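Local coordinates for protein HTH-type transcriptional regulator LysG (Mycobacterium tuberculosis, PDB 3ISP) that binds DNA as a homodimeric transcription factor of the LysR family and probably activates expression of the exporter LysE while repressing its own gene, at residues A107-A112 and G143-E148; S111-G116 and R286-G291. All coordinates share one frame; numbering follows the deposited sequence.

Contact 1: residues A107-A112 and G143-E148; sequences ATWFSA and GAVTTE
Trp109 and Phe110, in the loop that follows helix 103-107, converge on a single valine, Val145 of strand 143-146, inside the regulatory domain of this LysR-type protein. Just before them, Thr108 turns the chain out of the helix, its OG1 hydrogen-bonded to the carbonyl of Asp104. Trp109 then reaches the strand with the six-membered half of its indole. CG sits between the backbone N and the carbonyl carbon (chi1 63°), and from there the benzo end of the ring reaches Val145 from the opposite direction. Its outer atoms meet both valine branches: CZ2 lies 3.8 Å from Val145 CG1, and CH2 lies 3.8 Å from Val145 CG2. Elsewhere the indole packs against Leu266 of strand 255-271 and Val285 of helix 276-288. Phe110 lies in a short 3-10 segment, and its side chain lies alongside that of Val145, the two pointing opposite ways. With CG anti to the backbone N (chi1 -165°), the ring brings CE1 to 3.8 Å from Val145 CG2, and CD1 is at 3.9 Å from the same methyl. That CG2 is therefore shared by both aromatic side chains. Phe110 also closes in on its neighbour: its CB lies over one face of the Trp109 ring, displaced toward the rim. One residue on, Ser111 packs on Ala229 of the second subunit. Val145 is itself held by backbone hydrogen bonding to Ala100 of the adjacent, parallel strand 95-101. No hydrogen bond joins the two segments; all three touching residues are buried and the contact is purely apolar, so hydrophobic packing fastens the loop over the central sheet.

Contact 2: residues S111-G116 and R286-G291; sequences SAVFDG and RAAASG
Ala112 and Val113 lean on Ala288, at the C-terminal end of helix 276-288, in the regulatory domain, whose sequence places it among the periplasmic-binding-protein-like LysR substrate-binding domains. The contact joins the loop before strand 120-126 to that end of the helix. Ala288 supplies one methyl, pointed at the loop, and two side chains share it. Ala112 points its methyl at the helix, with Ala112 CB 4.0 Å from Ala288 CB. Val113 makes the closer approach through one branch. Its CG1 is anti to the backbone N (chi1 175°), which leaves CG2 beside that nitrogen and 3.6 Å from Ala288 CB. Residues 112-115 coil like a helix, but their backbone hydrogen bonds are not those of a regular one; Gly116 O and Thr284 OG1 of helix 276-288 make a weak hydrogen bond. The side chains of Phe114 and Asp115 reach Leu235 and Ala233 of the second subunit. Where the helix ends, Ser290 folds back on the last turn, its chi1 of 59° bringing the hydroxyl to the Ala287 carbonyl. Ala287 O thus accepts two bonds, from Ser290 N at 3.1 Å and from Ser290 OG at 3.0 Å.

Both contacts start from the loop between helix 103-107 and strand 120-126, and Ser111 and Ala112 belong to both. Contact 1 is core: it fixes the beginning of this loop to the central sheet with large aromatic side chains. Contact 2 lies nearer the surface, where alanine methyls and one valine branch set the later part of the loop against the end of helix 276-288, and it is only partly buried. Neither relies on hydrogen bonds between its segments. Their centres are 9 Å apart, and the indole of contact 1 bridges them, with Trp109 CE3 packed 3.4 Å from Ala288 O. Each also borders the second subunit.

Contact 1: residues A107-A112 and G143-E148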
ATOM      1  N   ALA A 107      -0.483  21.411 -18.829  1.00 55.33           N
ATOM      2  CA  ALA A 107       0.302  21.605 -20.035  1.00 61.90           C
ATOM      3  C   ALA A 107      -0.517  22.243 -21.151  1.00 63.83           C
ATOM      4  O   ALA A 107       0.036  22.797 -22.102  1.00 67.65           O
ATOM      5  CB  ALA A 107       0.899  20.294 -20.502  1.00 56.51           C
ATOM      6  N   THR A 108      -1.832  22.154 -21.048  1.00 53.34           N
ATOM      7  CA  THR A 108      -2.664  22.687 -22.107  1.00 55.49           C
ATOM      8  C   THR A 108      -3.406  23.936 -21.651  1.00 58.75           C
ATOM      9  O   THR A 108      -2.835  25.023 -21.594  1.00 65.68           O
ATOM     10  CB  THR A 108      -3.628  21.635 -22.649  1.00 52.43           C
ATOM     11  OG1 THR A 108      -4.451  21.148 -21.586  1.00 56.75           O
ATOM     12  CG2 THR A 108      -2.853  20.471 -23.230  1.00 51.95           C
ATOM     13  N   TRP A 109      -4.667  23.778 -21.284  1.00 58.34           N
ATOM     14  CA  TRP A 109      -5.509  24.935 -21.036  1.00 49.94           C
ATOM     15  C   TRP A 109      -5.257  25.680 -19.731  1.00 54.73           C
ATOM     16  O   TRP A 109      -5.340  26.910 -19.718  1.00 57.04           O
ATOM     17  CB  TRP A 109      -6.969  24.542 -21.150  1.00 48.26           C
ATOM     18  CG  TRP A 109      -7.406  23.548 -20.148  1.00 50.10           C
ATOM     19  CD1 TRP A 109      -7.379  22.187 -20.262  1.00 46.83           C
ATOM     20  CD2 TRP A 109      -7.974  23.836 -18.868  1.00 51.35           C
ATOM     21  NE1 TRP A 109      -7.884  21.607 -19.115  1.00 46.40           N
ATOM     22  CE2 TRP A 109      -8.258  22.598 -18.249  1.00 46.49           C
ATOM     23  CE3 TRP A 109      -8.266  25.019 -18.186  1.00 45.45           C
ATOM     24  CZ2 TRP A 109      -8.820  22.516 -16.988  1.00 46.29           C
ATOM     25  CZ3 TRP A 109      -8.822  24.934 -16.940  1.00 48.38           C
ATOM     26  CH2 TRP A 109      -9.095  23.690 -16.348  1.00 46.83           C
ATOM     27  N   PHE A 110      -4.935  24.968 -18.648  1.00 51.00           N
ATOM     28  CA  PHE A 110      -4.910  25.595 -17.318  1.00 50.12           C
ATOM     29  C   PHE A 110      -3.966  26.789 -17.208  1.00 51.06           C
ATOM     30  O   PHE A 110      -4.208  27.720 -16.449  1.00 51.86           O
ATOM     31  CB  PHE A 110      -4.580  24.576 -16.230  1.00 52.68           C
ATOM     32  CG  PHE A 110      -4.887  25.055 -14.830  1.00 48.69           C
ATOM     33  CD1 PHE A 110      -6.082  24.738 -14.224  1.00 47.64           C
ATOM     34  CD2 PHE A 110      -3.971  25.811 -14.120  1.00 49.05           C
ATOM     35  CE1 PHE A 110      -6.357  25.177 -12.943  1.00 49.72           C
ATOM     36  CE2 PHE A 110      -4.244  26.241 -12.839  1.00 46.21           C
ATOM     37  CZ  PHE A 110      -5.434  25.931 -12.254  1.00 44.21           C
ATOM     38  N   SER A 111      -2.877  26.742 -17.956  1.00 54.76           N
ATOM     39  CA  SER A 111      -1.917  27.830 -17.993  1.00 51.75           C
ATOM     40  C   SER A 111      -2.568  29.211 -17.929  1.00 58.35           C
ATOM     41  O   SER A 111      -2.038  30.122 -17.309  1.00 66.96           O
ATOM     42  CB  SER A 111      -1.101  27.722 -19.272  1.00 55.73           C
ATOM     43  OG  SER A 111      -0.383  28.915 -19.486  1.00 68.33           O
ATOM     44  N   ALA A 112      -3.718  29.363 -18.576  1.00 60.67           N
ATOM     45  CA  ALA A 112      -4.351  30.671 -18.732  1.00 56.96           C
ATOM     46  C   ALA A 112      -4.717  31.297 -17.405  1.00 61.32           C
ATOM     47  O   ALA A 112      -4.881  32.512 -17.317  1.00 68.71           O
ATOM     48  CB  ALA A 112      -5.594  30.560 -19.620  1.00 54.32           C
ATOM     49  N   GLY A 143      -9.328  23.496  -3.982  1.00 53.27           N
ATOM     50  CA  GLY A 143      -9.924  23.234  -5.278  1.00 49.92           C
ATOM     51  C   GLY A 143      -9.008  22.424  -6.166  1.00 50.83           C
ATOM     52  O   GLY A 143      -7.789  22.501  -6.016  1.00 47.48           O
ATOM     53  N   ALA A 144      -9.582  21.648  -7.088  1.00 49.23           N
ATOM     54  CA  ALA A 144      -8.783  20.776  -7.963  1.00 48.38           C
ATOM     55  C   ALA A 144      -9.443  20.462  -9.308  1.00 48.16           C
ATOM     56  O   ALA A 144     -10.627  20.131  -9.367  1.00 50.28           O
ATOM     57  CB  ALA A 144      -8.439  19.474  -7.241  1.00 45.99           C
ATOM     58  N   VAL A 145      -8.676  20.556 -10.387  1.00 42.12           N
ATOM     59  CA  VAL A 145      -9.115  20.007 -11.660  1.00 42.17           C
ATOM     60  C   VAL A 145      -8.905  18.488 -11.592  1.00 45.36           C
ATOM     61  O   VAL A 145      -7.796  18.026 -11.385  1.00 47.56           O
ATOM     62  CB  VAL A 145      -8.340  20.623 -12.837  1.00 42.67           C
ATOM     63  CG1 VAL A 145      -8.733  19.966 -14.142  1.00 43.72           C
ATOM     64  CG2 VAL A 145      -8.582  22.125 -12.899  1.00 41.86           C
ATOM     65  N   THR A 146      -9.978  17.719 -11.739  1.00 43.28           N
ATOM     66  CA  THR A 146      -9.916  16.276 -11.559  1.00 47.29           C
ATOM     67  C   THR A 146     -10.823  15.578 -12.559  1.00 47.46           C
ATOM     68  O   THR A 146     -11.730  16.188 -13.102  1.00 46.70           O
ATOM     69  CB  THR A 146     -10.377  15.876 -10.142  1.00 56.32           C
ATOM     70  OG1 THR A 146     -10.458  14.446 -10.039  1.00 53.86           O
ATOM     71  CG2 THR A 146     -11.748  16.467  -9.846  1.00 49.68           C
ATOM     72  N   THR A 147     -10.580  14.296 -12.805  1.00 50.22           N
ATOM     73  CA  THR A 147     -11.415  13.552 -13.742  1.00 50.65           C
ATOM     74  C   THR A 147     -12.600  13.016 -12.986  1.00 55.23           C
ATOM     75  O   THR A 147     -13.416  12.283 -13.536  1.00 61.12           O
ATOM     76  CB  THR A 147     -10.668  12.366 -14.409  1.00 56.73           C
ATOM     77  OG1 THR A 147     -10.134  11.489 -13.405  1.00 54.65           O
ATOM     78  CG2 THR A 147      -9.540  12.863 -15.339  1.00 44.51           C
ATOM     79  N   GLU A 148     -12.678  13.402 -11.716  1.00 55.72           N
ATOM     80  CA  GLU A 148     -13.690  12.905 -10.796  1.00 54.27           C
ATOM     81  C   GLU A 148     -14.981  13.686 -10.859  1.00 53.52           C
ATOM     82  O   GLU A 148     -15.029  14.846 -10.454  1.00 52.36           O
ATOM     83  CB  GLU A 148     -13.174  12.990  -9.363  1.00 61.00           C
ATOM     84  CG  GLU A 148     -14.150  12.447  -8.340  1.00 57.02           C
ATOM     85  CD  GLU A 148     -14.193  10.937  -8.360  1.00 69.56           C
ATOM     86  OE1 GLU A 148     -13.135  10.311  -8.086  1.00 73.84           O
ATOM     87  OE2 GLU A 148     -15.275  10.380  -8.657  1.00 68.80           O
TER

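Contact 2: residues S111-G116 and R286-G291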
ATOM      1  N   SER A 111      -2.877  26.742 -17.956  1.00 54.76           N
ATOM      2  CA  SER A 111      -1.917  27.830 -17.993  1.00 51.75           C
ATOM      3  C   SER A 111      -2.568  29.211 -17.929  1.00 58.35           C
ATOM      4  O   SER A 111      -2.038  30.122 -17.309  1.00 66.96           O
ATOM      5  CB  SER A 111      -1.101  27.722 -19.272  1.00 55.73           C
ATOM      6  OG  SER A 111      -0.383  28.915 -19.486  1.00 68.33           O
ATOM      7  N   ALA A 112      -3.718  29.363 -18.576  1.00 60.67           N
ATOM      8  CA  ALA A 112      -4.351  30.671 -18.732  1.00 56.96           C
ATOM      9  C   ALA A 112      -4.717  31.297 -17.405  1.00 61.32           C
ATOM     10  O   ALA A 112      -4.881  32.512 -17.317  1.00 68.71           O
ATOM     11  CB  ALA A 112      -5.594  30.560 -19.620  1.00 54.32           C
ATOM     12  N   VAL A 113      -4.840  30.464 -16.375  1.00 61.43           N
ATOM     13  CA  VAL A 113      -5.389  30.891 -15.086  1.00 58.91           C
ATOM     14  C   VAL A 113      -4.501  31.905 -14.380  1.00 66.24           C
ATOM     15  O   VAL A 113      -4.980  32.692 -13.559  1.00 67.56           O
ATOM     16  CB  VAL A 113      -5.627  29.686 -14.146  1.00 58.43           C
ATOM     17  CG1 VAL A 113      -6.087  30.148 -12.771  1.00 55.14           C
ATOM     18  CG2 VAL A 113      -6.639  28.725 -14.754  1.00 55.63           C
ATOM     19  N   PHE A 114      -3.205  31.882 -14.695  1.00 69.17           N
ATOM     20  CA  PHE A 114      -2.253  32.787 -14.055  1.00 69.95           C
ATOM     21  C   PHE A 114      -2.463  34.203 -14.559  1.00 70.44           C
ATOM     22  O   PHE A 114      -2.357  35.163 -13.802  1.00 76.52           O
ATOM     23  CB  PHE A 114      -0.807  32.368 -14.334  1.00 69.22           C
ATOM     24  CG  PHE A 114      -0.468  30.981 -13.879  1.00 60.77           C
ATOM     25  CD1 PHE A 114      -0.940  30.491 -12.685  1.00 59.16           C
ATOM     26  CD2 PHE A 114       0.347  30.174 -14.642  1.00 60.84           C
ATOM     27  CE1 PHE A 114      -0.621  29.217 -12.274  1.00 59.19           C
ATOM     28  CE2 PHE A 114       0.673  28.900 -14.230  1.00 59.24           C
ATOM     29  CZ  PHE A 114       0.196  28.423 -13.047  1.00 58.87           C
ATOM     30  N   ASP A 115      -2.755  34.322 -15.847  1.00 69.27           N
ATOM     31  CA  ASP A 115      -2.886  35.626 -16.481  1.00 75.40           C
ATOM     32  C   ASP A 115      -4.003  36.423 -15.847  1.00 75.47           C
ATOM     33  O   ASP A 115      -3.860  37.619 -15.599  1.00 79.68           O
ATOM     34  CB  ASP A 115      -3.135  35.462 -17.978  1.00 82.25           C
ATOM     35  CG  ASP A 115      -1.969  34.794 -18.686  1.00 88.18           C
ATOM     36  OD1 ASP A 115      -2.195  33.777 -19.386  1.00 81.88           O
ATOM     37  OD2 ASP A 115      -0.824  35.282 -18.522  1.00 88.76           O
ATOM     38  N   GLY A 116      -5.112  35.747 -15.575  1.00 78.51           N
ATOM     39  CA  GLY A 116      -6.259  36.379 -14.961  1.00 66.50           C
ATOM     40  C   GLY A 116      -6.285  36.111 -13.480  1.00 68.14           C
ATOM     41  O   GLY A 116      -7.319  35.765 -12.918  1.00 78.23           O
ATOM     42  N   ARG A 286     -12.958  28.077 -14.750  1.00 50.85           N
ATOM     43  CA  ARG A 286     -14.015  27.770 -15.711  1.00 53.22           C
ATOM     44  C   ARG A 286     -13.798  28.424 -17.080  1.00 52.87           C
ATOM     45  O   ARG A 286     -14.052  27.816 -18.122  1.00 50.66           O
ATOM     46  CB  ARG A 286     -15.380  28.164 -15.146  1.00 57.11           C
ATOM     47  CG  ARG A 286     -16.186  26.990 -14.615  1.00 65.47           C
ATOM     48  CD  ARG A 286     -17.581  27.396 -14.127  1.00 70.29           C
ATOM     49  NE  ARG A 286     -18.428  26.214 -13.966  1.00 79.10           N
ATOM     50  CZ  ARG A 286     -19.550  26.177 -13.250  1.00 86.68           C
ATOM     51  NH1 ARG A 286     -19.970  27.267 -12.615  1.00 85.54           N
ATOM     52  NH2 ARG A 286     -20.253  25.047 -13.160  1.00 76.85           N
ATOM     53  N   ALA A 287     -13.324  29.663 -17.065  1.00 49.37           N
ATOM     54  CA  ALA A 287     -13.097  30.412 -18.290  1.00 44.47           C
ATOM     55  C   ALA A 287     -11.856  29.915 -19.026  1.00 51.50           C
ATOM     56  O   ALA A 287     -11.797  29.938 -20.251  1.00 58.59           O
ATOM     57  CB  ALA A 287     -12.981  31.884 -17.985  1.00 34.27           C
ATOM     58  N   ALA A 288     -10.860  29.468 -18.277  1.00 49.54           N
ATOM     59  CA  ALA A 288      -9.650  28.953 -18.884  1.00 47.48           C
ATOM     60  C   ALA A 288      -9.981  27.674 -19.654  1.00 52.06           C
ATOM     61  O   ALA A 288      -9.259  27.265 -20.581  1.00 48.67           O
ATOM     62  CB  ALA A 288      -8.601  28.691 -17.825  1.00 48.94           C
ATOM     63  N   ALA A 289     -11.089  27.048 -19.282  1.00 46.79           N
ATOM     64  CA  ALA A 289     -11.475  25.797 -19.911  1.00 49.25           C
ATOM     65  C   ALA A 289     -12.546  25.975 -20.996  1.00 53.85           C
ATOM     66  O   ALA A 289     -13.079  24.989 -21.507  1.00 50.57           O
ATOM     67  CB  ALA A 289     -11.943  24.810 -18.867  1.00 49.73           C
ATOM     68  N   SER A 290     -12.859  27.218 -21.352  1.00 48.76           N
ATOM     69  CA  SER A 290     -13.893  27.445 -22.347  1.00 52.38           C
ATOM     70  C   SER A 290     -13.517  26.769 -23.657  1.00 56.17           C
ATOM     71  O   SER A 290     -14.369  26.505 -24.506  1.00 59.02           O
ATOM     72  CB  SER A 290     -14.155  28.934 -22.553  1.00 56.43           C
ATOM     73  OG  SER A 290     -12.994  29.614 -22.977  1.00 59.32           O
ATOM     74  N   GLY A 291     -12.236  26.447 -23.795  1.00 53.97           N
ATOM     75  CA  GLY A 291     -11.731  25.855 -25.012  1.00 48.97           C
ATOM     76  C   GLY A 291     -11.768  24.344 -25.072  1.00 49.09           C
ATOM     77  O   GLY A 291     -11.363  23.760 -26.077  1.00 56.21           O
TER